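Local coordinates for shikimate kinase (Bacteroides thetaiotaomicron, PDB 3VAA), which probably phosphorylates the 3-hydroxyl group of shikimate with ATP and magnesium, a step on the pathway to chorismate, at residues K38-N50 with I186-L199. Residues are numbered along the deposited sequence; the frame is centred on the assembly and turned at random.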
ATOM      1  N   LYS A  38      -2.931  -3.443  -2.875  1.00 22.80           N
ATOM      2  CA  LYS A  38      -2.958  -3.371  -1.412  1.00 23.38           C
ATOM      3  C   LYS A  38      -4.362  -3.533  -0.833  1.00 25.50           C
ATOM      4  O   LYS A  38      -4.542  -4.243   0.147  1.00 27.61           O
ATOM      5  CB  LYS A  38      -2.304  -2.068  -0.923  1.00 22.21           C
ATOM      6  CG  LYS A  38      -0.822  -1.967  -1.284  1.00 22.69           C
ATOM      7  CD  LYS A  38      -0.213  -0.598  -0.899  1.00 23.77           C
ATOM      8  CE  LYS A  38      -0.784   0.550  -1.696  1.00 28.57           C
ATOM      9  NZ  LYS A  38      -0.030   1.759  -1.433  1.00 26.78           N
ATOM     10  N   THR A  39      -5.363  -2.915  -1.459  1.00 25.16           N
ATOM     11  CA  THR A  39      -6.738  -3.042  -0.985  1.00 27.24           C
ATOM     12  C   THR A  39      -7.311  -4.416  -1.328  1.00 28.01           C
ATOM     13  O   THR A  39      -7.902  -5.102  -0.472  1.00 29.46           O
ATOM     14  CB  THR A  39      -7.615  -1.910  -1.563  1.00 27.82           C
ATOM     15  OG1 THR A  39      -7.099  -0.659  -1.088  1.00 32.64           O
ATOM     16  CG2 THR A  39      -9.086  -2.061  -1.126  1.00 31.12           C
ATOM     17  N   THR A  40      -7.142  -4.820  -2.577  1.00 27.83           N
ATOM     18  CA  THR A  40      -7.657  -6.110  -3.038  1.00 28.39           C
ATOM     19  C   THR A  40      -7.088  -7.286  -2.224  1.00 28.00           C
ATOM     20  O   THR A  40      -7.826  -8.112  -1.687  1.00 30.40           O
ATOM     21  CB  THR A  40      -7.347  -6.289  -4.538  1.00 28.44           C
ATOM     22  OG1 THR A  40      -8.055  -5.287  -5.270  1.00 31.84           O
ATOM     23  CG2 THR A  40      -7.777  -7.696  -5.065  1.00 28.88           C
ATOM     24  N   LEU A  41      -5.770  -7.378  -2.165  1.00 27.62           N
ATOM     25  CA  LEU A  41      -5.129  -8.464  -1.443  1.00 27.42           C
ATOM     26  C   LEU A  41      -5.314  -8.305   0.055  1.00 26.78           C
ATOM     27  O   LEU A  41      -5.584  -9.275   0.756  1.00 29.64           O
ATOM     28  CB  LEU A  41      -3.638  -8.522  -1.790  1.00 27.44           C
ATOM     29  CG  LEU A  41      -2.880  -9.634  -1.072  1.00 31.48           C
ATOM     30  CD1 LEU A  41      -3.499 -11.003  -1.341  1.00 28.51           C
ATOM     31  CD2 LEU A  41      -1.419  -9.637  -1.511  1.00 33.00           C
ATOM     32  N   GLY A  42      -5.201  -7.073   0.530  1.00 26.29           N
ATOM     33  CA  GLY A  42      -5.335  -6.767   1.952  1.00 26.93           C
ATOM     34  C   GLY A  42      -6.655  -7.203   2.524  1.00 27.50           C
ATOM     35  O   GLY A  42      -6.686  -7.890   3.536  1.00 27.70           O
ATOM     36  N   LYS A  43      -7.753  -6.799   1.879  1.00 28.38           N
ATOM     37  CA  LYS A  43      -9.100  -7.193   2.333  1.00 29.90           C
ATOM     38  C   LYS A  43      -9.314  -8.697   2.279  1.00 31.10           C
ATOM     39  O   LYS A  43      -9.908  -9.271   3.184  1.00 31.05           O
ATOM     40  CB  LYS A  43     -10.184  -6.469   1.526  1.00 30.35           C
ATOM     41  CG  LYS A  43     -10.272  -4.989   1.841  1.00 33.90           C
ATOM     42  CD  LYS A  43     -11.422  -4.297   1.147  1.00 38.85           C
ATOM     43  CE  LYS A  43     -11.512  -2.831   1.571  1.00 41.66           C
ATOM     44  NZ  LYS A  43     -12.743  -2.156   1.050  1.00 47.68           N
ATOM     45  N   ALA A  44      -8.800  -9.342   1.230  1.00 31.32           N
ATOM     46  CA  ALA A  44      -8.942 -10.796   1.091  1.00 32.47           C
ATOM     47  C   ALA A  44      -8.089 -11.534   2.117  1.00 32.16           C
ATOM     48  O   ALA A  44      -8.505 -12.569   2.653  1.00 35.26           O
ATOM     49  CB  ALA A  44      -8.588 -11.249  -0.334  1.00 32.74           C
ATOM     50  N   PHE A  45      -6.911 -10.983   2.408  1.00 31.06           N
ATOM     51  CA  PHE A  45      -5.996 -11.574   3.386  1.00 30.97           C
ATOM     52  C   PHE A  45      -6.608 -11.454   4.772  1.00 31.53           C
ATOM     53  O   PHE A  45      -6.640 -12.430   5.526  1.00 32.38           O
ATOM     54  CB  PHE A  45      -4.614 -10.882   3.331  1.00 30.98           C
ATOM     55  CG  PHE A  45      -3.515 -11.640   4.056  1.00 32.81           C
ATOM     56  CD1 PHE A  45      -3.259 -12.966   3.752  1.00 36.44           C
ATOM     57  CD2 PHE A  45      -2.681 -11.003   4.966  1.00 35.60           C
ATOM     58  CE1 PHE A  45      -2.241 -13.682   4.400  1.00 38.30           C
ATOM     59  CE2 PHE A  45      -1.649 -11.706   5.604  1.00 36.04           C
ATOM     60  CZ  PHE A  45      -1.436 -13.054   5.309  1.00 37.49           C
ATOM     61  N   ALA A  46      -7.124 -10.265   5.097  1.00 31.00           N
ATOM     62  CA  ALA A  46      -7.747 -10.030   6.405  1.00 31.87           C
ATOM     63  C   ALA A  46      -8.934 -10.960   6.607  1.00 34.22           C
ATOM     64  O   ALA A  46      -9.084 -11.552   7.677  1.00 36.19           O
ATOM     65  CB  ALA A  46      -8.167  -8.565   6.561  1.00 32.41           C
ATOM     66  N   ARG A  47      -9.772 -11.074   5.579  1.00 35.69           N
ATOM     67  CA  ARG A  47     -10.920 -11.986   5.621  1.00 39.22           C
ATOM     68  C   ARG A  47     -10.469 -13.414   5.948  1.00 40.16           C
ATOM     69  O   ARG A  47     -11.060 -14.082   6.811  1.00 43.53           O
ATOM     70  CB  ARG A  47     -11.728 -11.941   4.308  1.00 39.76           C
ATOM     71  CG  ARG A  47     -12.790 -10.826   4.268  1.00 47.44           C
ATOM     72  CD  ARG A  47     -13.764 -10.901   3.049  1.00 55.88           C
ATOM     73  NE  ARG A  47     -13.196 -10.259   1.853  1.00 60.67           N
ATOM     74  CZ  ARG A  47     -12.652 -10.881   0.803  1.00 64.32           C
ATOM     75  NH1 ARG A  47     -12.159 -10.149  -0.199  1.00 64.37           N
ATOM     76  NH2 ARG A  47     -12.596 -12.212   0.732  1.00 65.53           N
ATOM     77  N   LYS A  48      -9.412 -13.858   5.271  1.00 39.32           N
ATOM     78  CA  LYS A  48      -8.833 -15.193   5.466  1.00 41.76           C
ATOM     79  C   LYS A  48      -8.352 -15.388   6.910  1.00 42.95           C
ATOM     80  O   LYS A  48      -8.579 -16.447   7.505  1.00 45.69           O
ATOM     81  CB  LYS A  48      -7.638 -15.382   4.514  1.00 41.47           C
ATOM     82  CG  LYS A  48      -7.078 -16.804   4.449  1.00 46.17           C
ATOM     83  CD  LYS A  48      -8.073 -17.748   3.806  1.00 48.19           C
ATOM     84  CE  LYS A  48      -7.465 -19.111   3.521  1.00 51.50           C
ATOM     85  NZ  LYS A  48      -8.425 -19.966   2.786  1.00 54.54           N
ATOM     86  N   LEU A  49      -7.677 -14.370   7.457  1.00 40.71           N
ATOM     87  CA  LEU A  49      -7.176 -14.413   8.833  1.00 42.70           C
ATOM     88  C   LEU A  49      -8.267 -14.093   9.867  1.00 43.54           C
ATOM     89  O   LEU A  49      -8.057 -14.252  11.062  1.00 45.02           O
ATOM     90  CB  LEU A  49      -6.018 -13.423   9.014  1.00 40.89           C
ATOM     91  CG  LEU A  49      -4.741 -13.639   8.203  1.00 41.78           C
ATOM     92  CD1 LEU A  49      -3.730 -12.548   8.519  1.00 43.34           C
ATOM     93  CD2 LEU A  49      -4.151 -15.003   8.494  1.00 44.96           C
ATOM     94  N   ASN A  50      -9.418 -13.636   9.389  1.00 43.28           N
ATOM     95  CA  ASN A  50     -10.534 -13.227  10.229  1.00 43.74           C
ATOM     96  C   ASN A  50     -10.141 -12.071  11.164  1.00 42.79           C
ATOM     97  O   ASN A  50     -10.425 -12.087  12.362  1.00 43.97           O
ATOM     98  CB  ASN A  50     -11.121 -14.417  11.017  1.00 48.51           C
ATOM     99  CG  ASN A  50     -12.521 -14.140  11.534  1.00 51.18           C
ATOM    100  OD1 ASN A  50     -12.994 -14.797  12.461  1.00 57.82           O
ATOM    101  ND2 ASN A  50     -13.190 -13.157  10.937  1.00 53.46           N
ATOM    102  N   ILE A 186      -6.818 -14.335  -6.588  1.00 29.55           N
ATOM    103  CA  ILE A 186      -6.782 -13.680  -5.279  1.00 28.36           C
ATOM    104  C   ILE A 186      -6.659 -14.743  -4.195  1.00 31.58           C
ATOM    105  O   ILE A 186      -5.805 -14.625  -3.317  1.00 27.84           O
ATOM    106  CB  ILE A 186      -8.004 -12.783  -5.037  1.00 27.33           C
ATOM    107  CG1 ILE A 186      -7.986 -11.597  -5.993  1.00 27.89           C
ATOM    108  CG2 ILE A 186      -8.027 -12.294  -3.587  1.00 30.29           C
ATOM    109  CD1 ILE A 186      -9.260 -10.777  -5.969  1.00 29.81           C
ATOM    110  N   GLU A 187      -7.470 -15.803  -4.277  1.00 33.19           N
ATOM    111  CA  GLU A 187      -7.397 -16.891  -3.295  1.00 36.01           C
ATOM    112  C   GLU A 187      -6.015 -17.543  -3.285  1.00 35.67           C
ATOM    113  O   GLU A 187      -5.494 -17.865  -2.224  1.00 35.83           O
ATOM    114  CB  GLU A 187      -8.471 -17.964  -3.570  1.00 38.45           C
ATOM    115  CG  GLU A 187      -8.399 -19.212  -2.661  1.00 44.08           C
ATOM    116  CD  GLU A 187      -8.573 -18.895  -1.178  1.00 47.99           C
ATOM    117  OE1 GLU A 187      -9.103 -17.810  -0.850  1.00 52.32           O
ATOM    118  OE2 GLU A 187      -8.186 -19.738  -0.341  1.00 52.33           O
ATOM    119  N   SER A 188      -5.435 -17.742  -4.472  1.00 34.53           N
ATOM    120  CA  SER A 188      -4.116 -18.336  -4.604  1.00 35.18           C
ATOM    121  C   SER A 188      -3.054 -17.450  -3.948  1.00 33.16           C
ATOM    122  O   SER A 188      -2.152 -17.933  -3.244  1.00 32.68           O
ATOM    123  CB  SER A 188      -3.773 -18.518  -6.079  1.00 35.19           C
ATOM    124  OG  SER A 188      -2.519 -19.136  -6.202  1.00 41.87           O
ATOM    125  N   SER A 189      -3.172 -16.154  -4.201  1.00 31.57           N
ATOM    126  CA  SER A 189      -2.238 -15.175  -3.651  1.00 30.88           C
ATOM    127  C   SER A 189      -2.342 -15.126  -2.145  1.00 31.49           C
ATOM    128  O   SER A 189      -1.328 -15.102  -1.450  1.00 30.29           O
ATOM    129  CB  SER A 189      -2.478 -13.801  -4.263  1.00 30.85           C
ATOM    130  OG  SER A 189      -2.135 -13.823  -5.640  1.00 33.15           O
ATOM    131  N   VAL A 190      -3.570 -15.106  -1.640  1.00 31.23           N
ATOM    132  CA  VAL A 190      -3.795 -15.129  -0.199  1.00 31.97           C
ATOM    133  C   VAL A 190      -3.102 -16.333   0.442  1.00 32.48           C
ATOM    134  O   VAL A 190      -2.434 -16.196   1.467  1.00 32.11           O
ATOM    135  CB  VAL A 190      -5.300 -15.162   0.116  1.00 32.04           C
ATOM    136  CG1 VAL A 190      -5.537 -15.599   1.549  1.00 35.71           C
ATOM    137  CG2 VAL A 190      -5.924 -13.797  -0.179  1.00 30.41           C
ATOM    138  N   GLN A 191      -3.232 -17.507  -0.187  1.00 33.66           N
ATOM    139  CA  GLN A 191      -2.615 -18.730   0.326  1.00 35.37           C
ATOM    140  C   GLN A 191      -1.092 -18.670   0.313  1.00 34.87           C
ATOM    141  O   GLN A 191      -0.438 -19.107   1.256  1.00 35.68           O
ATOM    142  CB  GLN A 191      -3.099 -19.962  -0.476  1.00 36.82           C
ATOM    143  CG  GLN A 191      -4.607 -20.233  -0.337  1.00 41.90           C
ATOM    144  CD  GLN A 191      -5.101 -21.362  -1.240  1.00 51.26           C
ATOM    145  OE1 GLN A 191      -4.320 -21.975  -1.972  1.00 57.91           O
ATOM    146  NE2 GLN A 191      -6.406 -21.628  -1.201  1.00 53.71           N
ATOM    147  N   ARG A 192      -0.531 -18.143  -0.765  1.00 33.89           N
ATOM    148  CA  ARG A 192       0.909 -18.020  -0.891  1.00 34.57           C
ATOM    149  C   ARG A 192       1.459 -17.013   0.128  1.00 33.40           C
ATOM    150  O   ARG A 192       2.539 -17.212   0.717  1.00 33.34           O
ATOM    151  CB  ARG A 192       1.250 -17.560  -2.293  1.00 34.09           C
ATOM    152  CG  ARG A 192       2.729 -17.636  -2.637  1.00 40.72           C
ATOM    153  CD  ARG A 192       2.966 -17.290  -4.107  1.00 44.60           C
ATOM    154  NE  ARG A 192       1.982 -17.941  -4.985  1.00 47.23           N
ATOM    155  CZ  ARG A 192       0.946 -17.335  -5.576  1.00 49.23           C
ATOM    156  NH1 ARG A 192       0.748 -16.032  -5.455  1.00 50.70           N
ATOM    157  NH2 ARG A 192       0.110 -18.041  -6.330  1.00 52.97           N
ATOM    158  N   LEU A 193       0.728 -15.925   0.318  1.00 32.24           N
ATOM    159  CA  LEU A 193       1.147 -14.904   1.275  1.00 31.60           C
ATOM    160  C   LEU A 193       1.096 -15.442   2.705  1.00 33.59           C
ATOM    161  O   LEU A 193       2.003 -15.198   3.520  1.00 33.20           O
ATOM    162  CB  LEU A 193       0.280 -13.659   1.142  1.00 30.69           C
ATOM    163  CG  LEU A 193       0.732 -12.491   2.009  1.00 29.91           C
ATOM    164  CD1 LEU A 193       2.177 -12.099   1.656  1.00 28.01           C
ATOM    165  CD2 LEU A 193      -0.226 -11.330   1.819  1.00 29.50           C
ATOM    166  N   GLN A 194       0.036 -16.178   2.999  1.00 34.13           N
ATOM    167  CA  GLN A 194      -0.139 -16.797   4.294  1.00 37.93           C
ATOM    168  C   GLN A 194       1.022 -17.759   4.569  1.00 39.00           C
ATOM    169  O   GLN A 194       1.526 -17.828   5.691  1.00 41.01           O
ATOM    170  CB  GLN A 194      -1.494 -17.509   4.337  1.00 39.01           C
ATOM    171  CG  GLN A 194      -1.934 -18.001   5.695  1.00 44.06           C
ATOM    172  CD  GLN A 194      -3.382 -18.485   5.697  1.00 46.69           C
ATOM    173  OE1 GLN A 194      -4.005 -18.648   4.643  1.00 49.49           O
ATOM    174  NE2 GLN A 194      -3.921 -18.713   6.884  1.00 48.95           N
ATOM    175  N   GLU A 195       1.462 -18.479   3.539  1.00 40.51           N
ATOM    176  CA  GLU A 195       2.571 -19.412   3.691  1.00 42.52           C
ATOM    177  C   GLU A 195       3.885 -18.653   3.916  1.00 40.84           C
ATOM    178  O   GLU A 195       4.661 -18.995   4.823  1.00 41.67           O
ATOM    179  CB  GLU A 195       2.666 -20.339   2.469  1.00 43.44           C
ATOM    180  CG  GLU A 195       3.687 -21.474   2.609  1.00 50.94           C
ATOM    181  CD  GLU A 195       3.622 -22.486   1.459  1.00 56.93           C
ATOM    182  OE1 GLU A 195       2.660 -22.430   0.659  1.00 61.36           O
ATOM    183  OE2 GLU A 195       4.532 -23.343   1.364  1.00 61.43           O
ATOM    184  N   LEU A 196       4.121 -17.619   3.110  1.00 38.74           N
ATOM    185  CA  LEU A 196       5.337 -16.802   3.213  1.00 37.95           C
ATOM    186  C   LEU A 196       5.488 -16.183   4.603  1.00 38.22           C
ATOM    187  O   LEU A 196       6.583 -16.153   5.162  1.00 36.42           O
ATOM    188  CB  LEU A 196       5.328 -15.687   2.151  1.00 35.47           C
ATOM    189  CG  LEU A 196       6.560 -14.766   2.063  1.00 34.40           C
ATOM    190  CD1 LEU A 196       7.822 -15.537   1.642  1.00 37.35           C
ATOM    191  CD2 LEU A 196       6.295 -13.585   1.103  1.00 32.56           C
ATOM    192  N   LEU A 197       4.385 -15.690   5.154  1.00 37.81           N
ATOM    193  CA  LEU A 197       4.398 -15.066   6.486  1.00 38.83           C
ATOM    194  C   LEU A 197       4.337 -16.057   7.635  1.00 41.68           C
ATOM    195  O   LEU A 197       4.369 -15.654   8.806  1.00 42.50           O
ATOM    196  CB  LEU A 197       3.252 -14.055   6.612  1.00 37.55           C
ATOM    197  CG  LEU A 197       3.549 -12.648   6.100  1.00 36.30           C
ATOM    198  CD1 LEU A 197       4.268 -12.656   4.758  1.00 35.37           C
ATOM    199  CD2 LEU A 197       2.253 -11.817   6.063  1.00 35.52           C
ATOM    200  N   GLU A 198       4.265 -17.344   7.308  1.00 44.27           N
ATOM    201  CA  GLU A 198       4.191 -18.410   8.301  1.00 47.54           C
ATOM    202  C   GLU A 198       2.974 -18.232   9.198  1.00 48.35           C
ATOM    203  O   GLU A 198       3.075 -18.231  10.425  1.00 49.11           O
ATOM    204  CB  GLU A 198       5.489 -18.500   9.111  1.00 48.51           C
ATOM    205  CG  GLU A 198       6.692 -18.848   8.246  1.00 52.02           C
ATOM    206  CD  GLU A 198       7.983 -18.986   9.039  1.00 58.13           C
ATOM    207  OE1 GLU A 198       7.969 -18.765  10.273  1.00 62.47           O
ATOM    208  OE2 GLU A 198       9.015 -19.310   8.417  1.00 60.49           O
ATOM    209  N   LEU A 199       1.826 -18.061   8.552  1.00 49.14           N
ATOM    210  CA  LEU A 199       0.547 -17.910   9.226  1.00 50.83           C
ATOM    211  C   LEU A 199      -0.400 -18.964   8.686  1.00 53.02           C
ATOM    212  O   LEU A 199      -0.026 -19.778   7.831  1.00 54.19           O
ATOM    213  CB  LEU A 199      -0.041 -16.512   8.986  1.00 49.72           C
ATOM    214  CG  LEU A 199       0.754 -15.342   9.569  1.00 48.16           C
ATOM    215  CD1 LEU A 199       0.113 -14.011   9.196  1.00 47.29           C
ATOM    216  CD2 LEU A 199       0.867 -15.476  11.076  1.00 50.03           C
ATOM    217  OXT LEU A 199      -1.564 -19.020   9.081  1.00 55.59           O
TER
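E187 OE2 is gripped by two donors: K48 NZ reaches its syn lone pair at 3.1 Å in a salt bridge across the helices, while Q191 NE2, one turn along the same helix, meets its anti side at 2.7 Å. One donor on each side probably restrains the carboxylate's rotation. A bend at chi2 (68°) carries the K48 chain over V190, and K48 CG presses on V190 CG1 at a tight 3.5 Å. Alongside, V190 is a knob in the hole formed by L41, A44, F45 and K48; its other methyl, CG2, rests on A44 CB. The F45 ring is sandwiched: L193 CD2 stands 3.8 Å from the ring centroid, only 2° off the normal, in a CH-pi contact, and L49 CD1 lies over the opposite face, nearer the rim, while Q194 CA adjoins the edge. The axes of segments 38-49 and 186-196 cross at -67°, and the side chains of L41, L193 and L197 reach strands 120-125 and 173-176. The pair illustrates the P-loop kinase alpha/beta fold: helix 38-49, which begins within the probable Walker A motif and whose T39 is predicted to bind magnesium, packs with the C-terminal helix against the parallel sheet.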